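Local structure of complement C1r subcomponent (Homo sapiens, 6F1D) at residues E53-P56 with C60-D63; L95-D100 with R106-R111; L18-S23 with L47-I52; L65-Y68 with N73-E76. The protein is the serine protease subcomponent of the complement C1 complex that cleaves and activates C1s, the construct here holding its second CUB domain. One frame throughout, in Å; residues are numbered along the deposited sequence.

Interaction 1. Residues E53-P56 with C60-D63; sequences EDHP and CPYD. Unlike the reference sequence in segment 53-56: Glu53 (reference Asp), Pro56 (reference Gln). With CA (calcium ion), chain B.
Glu53 and Asp63 meet at a calcium ion, and this end of the contact is the close-packed one. The glutamate, an aspartate in the reference sequence, binds through one oxygen, OE2 lying 2.3 Å from the calcium ion, whereas Asp63 grips the ion with both OD1 and OD2; the two carboxylates are turned 60° against each other. With CG anti to the backbone N (chi1 179°) and the chain extended beyond it, Glu53 passes Tyr62, placing OE1 over one face of the phenol ring. The edge of that ring faces backbone: Tyr62 CE1 is 3.3 Å from Asp54 O. An internal water on this side accepts from Tyr62 N and donates to Glu53 O and Asp63 O. His55 CB packs 3.4 Å from Pro61 CG, its ND1 taking a hydrogen bond from Glu57 N. The loose side lies at Asp54, exposed and with CB directed away from 60-63, and at a second water that accepts from His55 N and Cys60 N. The protein ligands of the ion are Glu53, Asp63, Asp100 OD1 and the Ser102 carbonyl, with Tyr24 OH a second-shell partner of Asp63. Such a loop site is characteristic of calcium-binding CUB domains.

Interaction 2. Residues L95-D100 with R106-R111; sequences LLFFTD and RGWKLR. With CA (calcium ion), chain B.
The indole of Trp108 drives its edge into the face of Phe97, a T-shaped pair with planes at 88° and the centroids of the Phe97 ring and the five-membered ring of Trp108 4.5 Å apart. NE1 is the atom that leads: it stands 3.3 Å above the Phe97 ring plane, over the centre, about equally far from all six ring carbons. Trp108 takes the crowded position between its backbone N and carbonyl carbon (chi1 50°), which swings the indole across to Phe97. Beside this pair the methyl ends of Leu95 and Leu110 meet head-on, with Leu95 CD2 3.5 Å from Leu110 CD2. In the next shell Thr99 CG2 lies against the opposite face of the phenylalanine ring, and Tyr24 and Tyr32 add edge-to-face partners to Phe97 and Trp108 respectively. Replacing Phe97 by an alanine would probably leave the indole N-H without the ring face it points into and open a gap between Trp108 and Thr99. Farther along the chain, Asp100 OD1 binds the calcium ion at 2.4 Å. The contact bridges the two sheets of the CUB sandwich: strand 92-98 runs between strands 29-35 and 64-69, strand 109-116 between 13-16 and 40-46.

Interaction 3. Residues L18-S23 with L47-I52; sequences LEYPRS and LEPFDI. With NA (sodium ion), chain C.
Tyr20 reaches Pro49 with the end of its phenol, and the two side chains meet at a slant, neither stacked nor aligned. CG of Tyr20 is anti to the backbone N (chi1 180°), which sends the phenol across to the 47-52 segment while its face stays against Pro21. There Tyr20 OH donates to Pro49 O at 2.8 Å. The acceptor lies at the edge of the ring, in its plane, and the hydroxyl in turn sits in the carbonyl plane on a lone pair, with a C=O...donor angle of 132°. The pyrrolidine of Pro49 packs against the same hydroxyl end, its CD 3.3 Å from Tyr20 OH, and Tyr20 CZ is 4.2 Å from Pro49 CG. Pro21 lies over the face of the phenol, with CB 3.8 Å above the ring plane and over its centre; this same CB also touches Pro49 CG. Tyr20 therefore has one face on Pro21 and its hydroxyl end against Pro49. Both prolines follow cis peptide bonds, so each loop bends sharply just where the tyrosine bears on it.

Away from this junction, Arg22 and Glu19 form a salt bridge within their own loop, and Leu18 O binds the sodium ion together with Ser17 OG. Glu48 OE1 forms a salt bridge with Arg82 outside the contact. A small apolar patch of proline carbons thus flanks one directional bond between loops 24 residues apart in sequence, and the Pro21 packing on the ring face and the hydroxyl bond to Pro49 O together are likely to limit how the ring turns.

Interaction 4. Residues L65-Y68 with N73-E76; sequences LQIY and NIGE
Gln66 and Glu76 run alongside one another in the same direction. The CB of Gln66 is 4.1 Å from Gly75 O; CG, anti to the carbonyl carbon (chi1 -46°), continues an extended chain, and both CG and CD pass Glu76 OE1 at a distance. At the tip the amide divides its work. Gln66 NE2 donates to Glu76 OE1 at 3.2 Å, meeting that oxygen nearly along its C-O axis though Glu76 OE1 lies 24° out of the plane of the Gln66 amide, while Gln66 OE1 accepts from Tyr68 OH at 2.8 Å, the hydroxyl standing above the carbonyl plane. A leucine in place of Gln66 would probably leave the Tyr68 hydroxyl and the Glu76 carboxylate each without this mate. Tyr68 crosses Asn73 at a slant, its CE2 3.7 Å from Asn73 CB. Ile67 CG2 also touches Ile74 CD1 (3.7 Å), an apolar contact between the two strands. The backbone joins through Ile67 N to Gly75 O and Ile74 N to Ile67 O, and Asn73 OD1 accepts from Gly75 N in an Asx turn. Between the non-hydrogen-bonded pairs Gln66-Glu76 and Tyr68-Asn73 the register slips by one residue. Strands 64-69 and 72-77 thus form an antiparallel beta hairpin with a beta bulge, at the edge of one CUB sheet.

In the fold
The order along the chain is interaction 3, then 1, 4 and 2, all inside one CUB domain. Interactions 1 and 2, with centres 13 Å apart, share the calcium ion and two of its waters, and Asp63 OD1 probably accepts a hydrogen bond from Asp100 N. Interactions 2 and 4 (11 Å between centres) meet in one sheet, where strands 92-98 and 64-69 are neighbours. Interactions 2 and 3, with centres about 8 Å apart, are joined by probable backbone bonds from Gly107 to Asp51 and from Leu47 to Lys109. The calcium loops are thereby tied to the inter-sheet core and the edge hairpin, consistent with the metal ordering one end of the sandwich.

Interaction 1. Residues E53-P56 with C60-D63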
loop_
_atom_site.group_PDB
_atom_site.type_symbol
_atom_site.label_atom_id
_atom_site.label_comp_id
_atom_site.label_asym_id
_atom_site.label_seq_id
_atom_site.Cartn_x
_atom_site.Cartn_y
_atom_site.Cartn_z
ATOM N N GLU A 53 2.404 -4.672 -11.492
ATOM C CA GLU A 53 3.176 -5.283 -12.568
ATOM C C GLU A 53 4.438 -5.942 -11.995
ATOM O O GLU A 53 5.096 -5.372 -11.103
ATOM C CB GLU A 53 3.519 -4.190 -13.604
ATOM C CG GLU A 53 4.359 -4.668 -14.823
ATOM C CD GLU A 53 4.837 -3.505 -15.685
ATOM O OE1 GLU A 53 5.172 -3.719 -16.871
ATOM O OE2 GLU A 53 4.913 -2.369 -15.179
ATOM N N ASP A 54 4.751 -7.157 -12.449
ATOM C CA ASP A 54 5.922 -7.875 -11.925
ATOM C C ASP A 54 6.791 -8.416 -13.059
ATOM O O ASP A 54 6.621 -8.076 -14.232
ATOM C CB ASP A 54 5.529 -9.021 -10.972
ATOM C CG ASP A 54 4.777 -10.122 -11.675
ATOM O OD1 ASP A 54 4.440 -9.952 -12.877
ATOM O OD2 ASP A 54 4.496 -11.166 -11.028
ATOM N N HIS A 55 7.707 -9.337 -12.714
ATOM C CA HIS A 55 8.727 -9.868 -13.632
ATOM C C HIS A 55 8.993 -11.315 -13.246
ATOM O O HIS A 55 9.005 -11.629 -12.048
ATOM C CB HIS A 55 10.020 -9.044 -13.509
ATOM C CG HIS A 55 11.082 -9.413 -14.493
ATOM N ND1 HIS A 55 11.845 -10.549 -14.362
ATOM C CD2 HIS A 55 11.506 -8.800 -15.623
ATOM C CE1 HIS A 55 12.689 -10.629 -15.376
ATOM N NE2 HIS A 55 12.504 -9.580 -16.155
ATOM N N PRO A 56 9.218 -12.206 -14.211
ATOM C CA PRO A 56 9.380 -13.635 -13.877
ATOM C C PRO A 56 10.622 -13.980 -13.058
ATOM O O PRO A 56 10.652 -15.072 -12.474
ATOM C CB PRO A 56 9.450 -14.315 -15.248
ATOM C CG PRO A 56 8.910 -13.347 -16.221
ATOM C CD PRO A 56 9.181 -11.968 -15.661
ATOM N N CYS A 60 10.316 -7.513 -8.186
ATOM C CA CYS A 60 9.695 -6.197 -8.319
ATOM C C CYS A 60 10.570 -5.131 -9.001
ATOM O O CYS A 60 10.755 -4.043 -8.448
ATOM C CB CYS A 60 9.208 -5.705 -6.961
ATOM S SG CYS A 60 7.999 -6.878 -6.150
ATOM N N PRO A 61 11.007 -5.372 -10.230
ATOM C CA PRO A 61 11.859 -4.383 -10.905
ATOM C C PRO A 61 11.092 -3.216 -11.481
ATOM O O PRO A 61 11.695 -2.180 -11.773
ATOM C CB PRO A 61 12.509 -5.201 -12.033
ATOM C CG PRO A 61 11.407 -6.157 -12.427
ATOM C CD PRO A 61 10.697 -6.510 -11.100
ATOM N N TYR A 62 9.782 -3.319 -11.627
ATOM C CA TYR A 62 9.068 -2.306 -12.405
ATOM C C TYR A 62 8.363 -1.338 -11.477
ATOM O O TYR A 62 8.711 -0.156 -11.405
ATOM C CB TYR A 62 8.058 -2.988 -13.325
ATOM C CG TYR A 62 8.686 -3.854 -14.409
ATOM C CD1 TYR A 62 8.211 -5.139 -14.662
ATOM C CD2 TYR A 62 9.759 -3.386 -15.186
ATOM C CE1 TYR A 62 8.757 -5.917 -15.634
ATOM C CE2 TYR A 62 10.308 -4.176 -16.165
ATOM C CZ TYR A 62 9.782 -5.438 -16.390
ATOM O OH TYR A 62 10.332 -6.228 -17.361
ATOM N N ASP A 63 7.357 -1.833 -10.779
ATOM C CA ASP A 63 6.530 -1.045 -9.880
ATOM C C ASP A 63 6.656 -1.700 -8.520
ATOM O O ASP A 63 6.869 -2.910 -8.459
ATOM C CB ASP A 63 5.024 -1.038 -10.290
ATOM C CG ASP A 63 4.799 -0.630 -11.730
ATOM O OD1 ASP A 63 5.661 0.049 -12.323
ATOM O OD2 ASP A 63 3.747 -1.009 -12.294
HETATM CA CA CA B . 4.351 -0.202 -14.544
HETATM O O HOH W 1 7.618 -4.635 -10.183
HETATM O O HOH W 2 8.688 -9.583 -9.789
HETATM O O HOH W 3 3.551 1.960 -14.266
HETATM O O HOH W 4 1.881 -0.736 -14.795
#

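Interaction 2. Residues L95-D100 with R106-R111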
loop_
_atom_site.group_PDB
_atom_site.type_symbol
_atom_site.label_atom_id
_atom_site.label_comp_id
_atom_site.label_asym_id
_atom_site.label_seq_id
_atom_site.Cartn_x
_atom_site.Cartn_y
_atom_site.Cartn_z
ATOM N N LEU A 95 2.852 3.775 3.388
ATOM C CA LEU A 95 2.944 3.012 2.142
ATOM C C LEU A 95 3.528 3.911 1.070
ATOM O O LEU A 95 3.094 5.052 0.913
ATOM C CB LEU A 95 1.592 2.504 1.684
ATOM C CG LEU A 95 0.968 1.550 2.699
ATOM C CD1 LEU A 95 0.060 2.385 3.557
ATOM C CD2 LEU A 95 0.197 0.467 1.964
ATOM N N LEU A 96 4.519 3.400 0.362
ATOM C CA LEU A 96 5.162 4.098 -0.736
ATOM C C LEU A 96 4.841 3.259 -1.963
ATOM O O LEU A 96 5.112 2.063 -1.972
ATOM C CB LEU A 96 6.673 4.173 -0.535
ATOM C CG LEU A 96 7.217 4.943 0.654
ATOM C CD1 LEU A 96 8.719 5.133 0.437
ATOM C CD2 LEU A 96 6.470 6.272 0.776
ATOM N N PHE A 97 4.222 3.857 -2.963
ATOM C CA PHE A 97 3.936 3.159 -4.216
ATOM C C PHE A 97 4.702 3.854 -5.340
ATOM O O PHE A 97 4.441 5.028 -5.631
ATOM C CB PHE A 97 2.419 3.199 -4.459
ATOM C CG PHE A 97 1.940 2.400 -5.638
ATOM C CD1 PHE A 97 0.951 2.922 -6.442
ATOM C CD2 PHE A 97 2.427 1.129 -5.900
ATOM C CE1 PHE A 97 0.461 2.190 -7.552
ATOM C CE2 PHE A 97 1.931 0.391 -7.001
ATOM C CZ PHE A 97 0.950 0.926 -7.797
ATOM N N PHE A 98 5.614 3.128 -5.987
ATOM C CA PHE A 98 6.408 3.643 -7.096
ATOM C C PHE A 98 6.001 2.923 -8.369
ATOM O O PHE A 98 5.894 1.695 -8.367
ATOM C CB PHE A 98 7.894 3.373 -6.891
ATOM C CG PHE A 98 8.480 3.989 -5.645
ATOM C CD1 PHE A 98 8.950 5.291 -5.663
ATOM C CD2 PHE A 98 8.617 3.240 -4.476
ATOM C CE1 PHE A 98 9.519 5.866 -4.533
ATOM C CE2 PHE A 98 9.196 3.807 -3.326
ATOM C CZ PHE A 98 9.644 5.120 -3.363
ATOM N N THR A 99 5.807 3.655 -9.453
ATOM C CA THR A 99 5.474 2.982 -10.699
ATOM C C THR A 99 6.344 3.536 -11.801
ATOM O O THR A 99 6.754 4.710 -11.780
ATOM C CB THR A 99 3.996 3.138 -11.087
ATOM O OG1 THR A 99 3.722 4.520 -11.375
ATOM C CG2 THR A 99 3.091 2.733 -9.928
ATOM N N ASP A 100 6.613 2.704 -12.784
ATOM C CA ASP A 100 7.520 3.108 -13.846
ATOM C C ASP A 100 6.717 3.666 -15.021
ATOM O O ASP A 100 5.545 4.001 -14.869
ATOM C CB ASP A 100 8.400 1.933 -14.270
ATOM C CG ASP A 100 7.607 0.813 -14.992
ATOM O OD1 ASP A 100 6.355 0.888 -15.108
ATOM O OD2 ASP A 100 8.264 -0.171 -15.435
ATOM N N ARG A 106 -4.057 -3.421 -12.491
ATOM C CA ARG A 106 -5.254 -2.910 -11.832
ATOM C C ARG A 106 -4.952 -2.222 -10.509
ATOM O O ARG A 106 -5.755 -1.393 -10.075
ATOM C CB ARG A 106 -6.265 -4.036 -11.635
ATOM C CG ARG A 106 -6.745 -4.621 -12.979
ATOM C CD ARG A 106 -7.647 -5.781 -12.772
ATOM N NE ARG A 106 -9.018 -5.327 -12.648
ATOM C CZ ARG A 106 -10.036 -6.129 -12.355
ATOM N NH1 ARG A 106 -9.818 -7.429 -12.165
ATOM N NH2 ARG A 106 -11.268 -5.630 -12.261
ATOM N N GLY A 107 -3.825 -2.538 -9.841
ATOM C CA GLY A 107 -3.451 -1.813 -8.621
ATOM C C GLY A 107 -3.846 -2.520 -7.330
ATOM O O GLY A 107 -4.038 -3.740 -7.303
ATOM N N TRP A 108 -4.038 -1.776 -6.246
ATOM C CA TRP A 108 -4.254 -2.456 -4.972
ATOM C C TRP A 108 -5.226 -1.618 -4.166
ATOM O O TRP A 108 -5.381 -0.413 -4.397
ATOM C CB TRP A 108 -2.930 -2.628 -4.201
ATOM C CG TRP A 108 -2.186 -1.333 -4.134
ATOM C CD1 TRP A 108 -1.294 -0.868 -5.052
ATOM C CD2 TRP A 108 -2.317 -0.288 -3.148
ATOM N NE1 TRP A 108 -0.813 0.360 -4.666
ATOM C CE2 TRP A 108 -1.441 0.749 -3.520
ATOM C CE3 TRP A 108 -3.068 -0.146 -1.963
ATOM C CZ2 TRP A 108 -1.296 1.917 -2.781
ATOM C CZ3 TRP A 108 -2.919 1.024 -1.241
ATOM C CH2 TRP A 108 -2.030 2.029 -1.647
ATOM N N LYS A 109 -5.844 -2.267 -3.189
ATOM C CA LYS A 109 -6.726 -1.586 -2.259
ATOM C C LYS A 109 -6.641 -2.357 -0.947
ATOM O O LYS A 109 -6.638 -3.594 -0.963
ATOM C CB LYS A 109 -8.171 -1.592 -2.781
ATOM C CG LYS A 109 -9.210 -1.018 -1.826
ATOM C CD LYS A 109 -10.493 -0.725 -2.599
ATOM C CE LYS A 109 -11.627 -0.316 -1.684
ATOM N NZ LYS A 109 -12.893 -0.115 -2.464
ATOM N N LEU A 110 -6.620 -1.632 0.169
ATOM C CA LEU A 110 -6.559 -2.250 1.490
ATOM C C LEU A 110 -7.564 -1.556 2.386
ATOM O O LEU A 110 -7.983 -0.422 2.126
ATOM C CB LEU A 110 -5.155 -2.149 2.113
ATOM C CG LEU A 110 -4.627 -0.773 2.451
ATOM C CD1 LEU A 110 -5.125 -0.323 3.830
ATOM C CD2 LEU A 110 -3.058 -0.818 2.483
ATOM N N ARG A 111 -7.971 -2.266 3.430
ATOM C CA ARG A 111 -8.686 -1.688 4.561
ATOM C C ARG A 111 -7.789 -1.794 5.784
ATOM O O ARG A 111 -7.253 -2.874 6.083
ATOM C CB ARG A 111 -9.998 -2.410 4.837
ATOM C CG ARG A 111 -10.730 -1.910 6.107
ATOM C CD ARG A 111 -12.243 -2.129 6.051
ATOM N NE ARG A 111 -12.922 -1.358 7.099
ATOM C CZ ARG A 111 -13.351 -1.876 8.239
ATOM N NH1 ARG A 111 -13.213 -3.182 8.491
ATOM N NH2 ARG A 111 -13.944 -1.087 9.119
HETATM CA CA CA B . 4.351 -0.202 -14.544
HETATM O O HOH W 3 3.551 1.960 -14.266
HETATM O O HOH W 4 1.881 -0.736 -14.795
#

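Interaction 3. Residues L18-S23 with L47-I52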
loop_
_atom_site.group_PDB
_atom_site.type_symbol
_atom_site.label_atom_id
_atom_site.label_comp_id
_atom_site.label_asym_id
_atom_site.label_seq_id
_atom_site.Cartn_x
_atom_site.Cartn_y
_atom_site.Cartn_z
ATOM N N LEU A 18 -4.329 4.940 -7.313
ATOM C CA LEU A 18 -5.127 5.838 -8.137
ATOM C C LEU A 18 -5.891 5.079 -9.225
ATOM O O LEU A 18 -5.330 4.224 -9.917
ATOM C CB LEU A 18 -4.214 6.868 -8.774
ATOM C CG LEU A 18 -3.771 7.988 -7.834
ATOM C CD1 LEU A 18 -2.673 8.795 -8.512
ATOM C CD2 LEU A 18 -4.959 8.879 -7.447
ATOM N N GLU A 19 -7.179 5.377 -9.353
ATOM C CA GLU A 19 -8.050 4.803 -10.375
ATOM C C GLU A 19 -8.325 3.308 -10.169
ATOM O O GLU A 19 -8.794 2.632 -11.090
ATOM C CB GLU A 19 -7.495 5.058 -11.794
ATOM C CG GLU A 19 -7.514 6.511 -12.168
ATOM C CD GLU A 19 -8.924 6.964 -12.411
ATOM O OE1 GLU A 19 -9.662 7.215 -11.420
ATOM O OE2 GLU A 19 -9.331 7.045 -13.598
ATOM N N TYR A 20 -8.074 2.768 -8.992
ATOM C CA TYR A 20 -8.423 1.362 -8.734
ATOM C C TYR A 20 -9.915 1.132 -8.992
ATOM O O TYR A 20 -10.743 1.925 -8.523
ATOM C CB TYR A 20 -8.092 1.045 -7.282
ATOM C CG TYR A 20 -8.395 -0.363 -6.841
ATOM C CD1 TYR A 20 -7.435 -1.364 -6.960
ATOM C CD2 TYR A 20 -9.647 -0.691 -6.297
ATOM C CE1 TYR A 20 -7.714 -2.656 -6.523
ATOM C CE2 TYR A 20 -9.931 -1.994 -5.893
ATOM C CZ TYR A 20 -8.942 -2.951 -5.983
ATOM O OH TYR A 20 -9.173 -4.252 -5.585
ATOM N N PRO A 21 -10.315 0.017 -9.669
ATOM C CA PRO A 21 -9.479 -1.122 -10.051
ATOM C C PRO A 21 -9.101 -1.068 -11.510
ATOM O O PRO A 21 -8.823 -2.099 -12.152
ATOM C CB PRO A 21 -10.384 -2.320 -9.778
ATOM C CG PRO A 21 -11.763 -1.789 -10.178
ATOM C CD PRO A 21 -11.739 -0.265 -9.945
ATOM N N ARG A 22 -9.111 0.141 -12.049
ATOM C CA ARG A 22 -8.598 0.376 -13.386
ATOM C C ARG A 22 -7.109 0.720 -13.252
ATOM O O ARG A 22 -6.575 0.839 -12.143
ATOM C CB ARG A 22 -9.402 1.470 -14.092
ATOM C CG ARG A 22 -10.902 1.339 -13.913
ATOM C CD ARG A 22 -11.664 2.374 -14.669
ATOM N NE ARG A 22 -11.384 3.727 -14.188
ATOM C CZ ARG A 22 -11.825 4.215 -13.033
ATOM N NH1 ARG A 22 -12.556 3.467 -12.215
ATOM N NH2 ARG A 22 -11.510 5.453 -12.684
ATOM N N SER A 23 -6.417 0.826 -14.383
ATOM C CA SER A 23 -4.957 0.930 -14.385
ATOM C C SER A 23 -4.458 2.113 -13.566
ATOM O O SER A 23 -4.845 3.261 -13.836
ATOM C CB SER A 23 -4.450 1.139 -15.812
ATOM O OG SER A 23 -5.097 0.303 -16.716
ATOM N N LEU A 47 -7.556 -6.228 -0.309
ATOM C CA LEU A 47 -8.689 -6.777 -1.010
ATOM C C LEU A 47 -8.255 -7.373 -2.339
ATOM O O LEU A 47 -7.124 -7.200 -2.779
ATOM C CB LEU A 47 -9.741 -5.696 -1.210
ATOM C CG LEU A 47 -10.444 -5.283 0.104
ATOM C CD1 LEU A 47 -10.645 -6.455 1.047
ATOM C CD2 LEU A 47 -9.736 -4.212 0.842
ATOM N N GLU A 48 -9.157 -8.118 -2.958
ATOM C CA GLU A 48 -8.913 -8.545 -4.332
ATOM C C GLU A 48 -9.779 -7.735 -5.289
ATOM O O GLU A 48 -10.893 -7.357 -4.935
ATOM C CB GLU A 48 -9.228 -10.039 -4.504
ATOM C CG GLU A 48 -8.429 -10.914 -3.556
ATOM C CD GLU A 48 -8.580 -12.413 -3.811
ATOM O OE1 GLU A 48 -7.662 -13.171 -3.410
ATOM O OE2 GLU A 48 -9.609 -12.838 -4.393
ATOM N N PRO A 49 -9.318 -7.452 -6.508
ATOM C CA PRO A 49 -8.038 -7.784 -7.119
ATOM C C PRO A 49 -6.859 -7.007 -6.577
ATOM O O PRO A 49 -6.962 -5.875 -6.101
ATOM C CB PRO A 49 -8.257 -7.426 -8.590
ATOM C CG PRO A 49 -9.213 -6.280 -8.506
ATOM C CD PRO A 49 -10.193 -6.752 -7.464
ATOM N N PHE A 50 -5.715 -7.672 -6.656
ATOM C CA PHE A 50 -4.412 -7.094 -6.356
ATOM C C PHE A 50 -3.586 -7.370 -7.593
ATOM O O PHE A 50 -3.509 -8.521 -8.033
ATOM C CB PHE A 50 -3.788 -7.748 -5.120
ATOM C CG PHE A 50 -2.428 -7.197 -4.738
ATOM C CD1 PHE A 50 -1.261 -7.739 -5.264
ATOM C CD2 PHE A 50 -2.335 -6.185 -3.835
ATOM C CE1 PHE A 50 -0.009 -7.226 -4.876
ATOM C CE2 PHE A 50 -1.126 -5.686 -3.440
ATOM C CZ PHE A 50 0.044 -6.199 -3.967
ATOM N N ASP A 51 -3.022 -6.324 -8.199
ATOM C CA ASP A 51 -2.316 -6.521 -9.468
ATOM C C ASP A 51 -1.309 -5.381 -9.625
ATOM O O ASP A 51 -1.688 -4.265 -9.993
ATOM C CB ASP A 51 -3.311 -6.596 -10.631
ATOM C CG ASP A 51 -2.631 -6.637 -11.987
ATOM O OD1 ASP A 51 -1.462 -7.116 -12.045
ATOM O OD2 ASP A 51 -3.269 -6.207 -12.990
ATOM N N ILE A 52 -0.057 -5.659 -9.280
ATOM C CA ILE A 52 1.038 -4.716 -9.489
ATOM C C ILE A 52 1.985 -5.399 -10.461
ATOM O O ILE A 52 2.322 -6.575 -10.272
ATOM C CB ILE A 52 1.745 -4.360 -8.174
ATOM C CG1 ILE A 52 0.759 -3.691 -7.196
ATOM C CG2 ILE A 52 3.017 -3.467 -8.417
ATOM C CD1 ILE A 52 1.380 -3.303 -5.875
HETATM NA NA NA C . -5.125 1.595 -9.588
#

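Interaction 4. Residues L65-Y68 with N73-E76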
loop_
_atom_site.group_PDB
_atom_site.type_symbol
_atom_site.label_atom_id
_atom_site.label_comp_id
_atom_site.label_asym_id
_atom_site.label_seq_id
_atom_site.Cartn_x
_atom_site.Cartn_y
_atom_site.Cartn_z
ATOM N N LEU A 65 5.158 -1.689 -4.250
ATOM C CA LEU A 65 4.454 -1.181 -3.065
ATOM C C LEU A 65 5.289 -1.530 -1.825
ATOM O O LEU A 65 5.539 -2.706 -1.553
ATOM C CB LEU A 65 3.052 -1.788 -2.958
ATOM C CG LEU A 65 2.284 -1.305 -1.712
ATOM C CD1 LEU A 65 2.144 0.230 -1.835
ATOM C CD2 LEU A 65 0.880 -1.960 -1.683
ATOM N N GLN A 66 5.768 -0.523 -1.103
ATOM C CA GLN A 66 6.622 -0.740 0.058
ATOM C C GLN A 66 5.852 -0.295 1.290
ATOM O O GLN A 66 5.154 0.718 1.243
ATOM C CB GLN A 66 7.915 0.061 -0.050
ATOM C CG GLN A 66 8.576 -0.030 -1.376
ATOM C CD GLN A 66 9.897 0.664 -1.359
ATOM O OE1 GLN A 66 10.126 1.583 -0.548
ATOM N NE2 GLN A 66 10.786 0.250 -2.250
ATOM N N ILE A 67 5.939 -1.069 2.364
ATOM C CA ILE A 67 5.180 -0.788 3.580
ATOM C C ILE A 67 6.145 -0.632 4.749
ATOM O O ILE A 67 7.042 -1.461 4.931
ATOM C CB ILE A 67 4.157 -1.896 3.855
ATOM C CG1 ILE A 67 3.260 -2.049 2.610
ATOM C CG2 ILE A 67 3.416 -1.586 5.165
ATOM C CD1 ILE A 67 1.992 -2.895 2.784
ATOM N N TYR A 68 5.957 0.437 5.535
ATOM C CA TYR A 68 6.817 0.793 6.658
ATOM C C TYR A 68 5.949 0.893 7.896
ATOM O O TYR A 68 4.838 1.434 7.845
ATOM C CB TYR A 68 7.516 2.121 6.457
ATOM C CG TYR A 68 8.492 2.066 5.321
ATOM C CD1 TYR A 68 8.047 2.230 4.006
ATOM C CD2 TYR A 68 9.814 1.803 5.538
ATOM C CE1 TYR A 68 8.968 2.162 2.920
ATOM C CE2 TYR A 68 10.756 1.743 4.458
ATOM C CZ TYR A 68 10.290 1.915 3.162
ATOM O OH TYR A 68 11.139 1.846 2.092
ATOM N N ASN A 73 11.025 -1.113 7.468
ATOM C CA ASN A 73 10.471 -1.719 6.258
ATOM C C ASN A 73 9.907 -3.098 6.596
ATOM O O ASN A 73 10.642 -3.985 7.034
ATOM C CB ASN A 73 11.563 -1.829 5.194
ATOM C CG ASN A 73 11.042 -2.324 3.856
ATOM O OD1 ASN A 73 10.234 -3.243 3.794
ATOM N ND2 ASN A 73 11.509 -1.706 2.773
ATOM N N ILE A 74 8.622 -3.300 6.377
ATOM C CA ILE A 74 8.032 -4.615 6.660
ATOM C C ILE A 74 7.544 -5.310 5.388
ATOM O O ILE A 74 6.704 -6.194 5.470
ATOM C CB ILE A 74 6.891 -4.524 7.691
ATOM C CG1 ILE A 74 5.740 -3.658 7.145
ATOM C CG2 ILE A 74 7.413 -3.998 9.046
ATOM C CD1 ILE A 74 4.518 -3.673 7.987
ATOM N N GLY A 75 8.019 -4.914 4.213
ATOM C CA GLY A 75 7.655 -5.650 3.019
ATOM C C GLY A 75 7.694 -4.819 1.750
ATOM O O GLY A 75 7.398 -3.624 1.779
ATOM N N GLU A 76 8.132 -5.417 0.641
ATOM C CA GLU A 76 7.976 -4.819 -0.684
ATOM C C GLU A 76 7.167 -5.790 -1.542
ATOM O O GLU A 76 7.485 -6.983 -1.576
ATOM C CB GLU A 76 9.328 -4.552 -1.353
ATOM C CG GLU A 76 9.177 -4.257 -2.869
ATOM C CD GLU A 76 10.498 -3.860 -3.563
ATOM O OE1 GLU A 76 10.961 -2.701 -3.373
ATOM O OE2 GLU A 76 11.057 -4.706 -4.313
#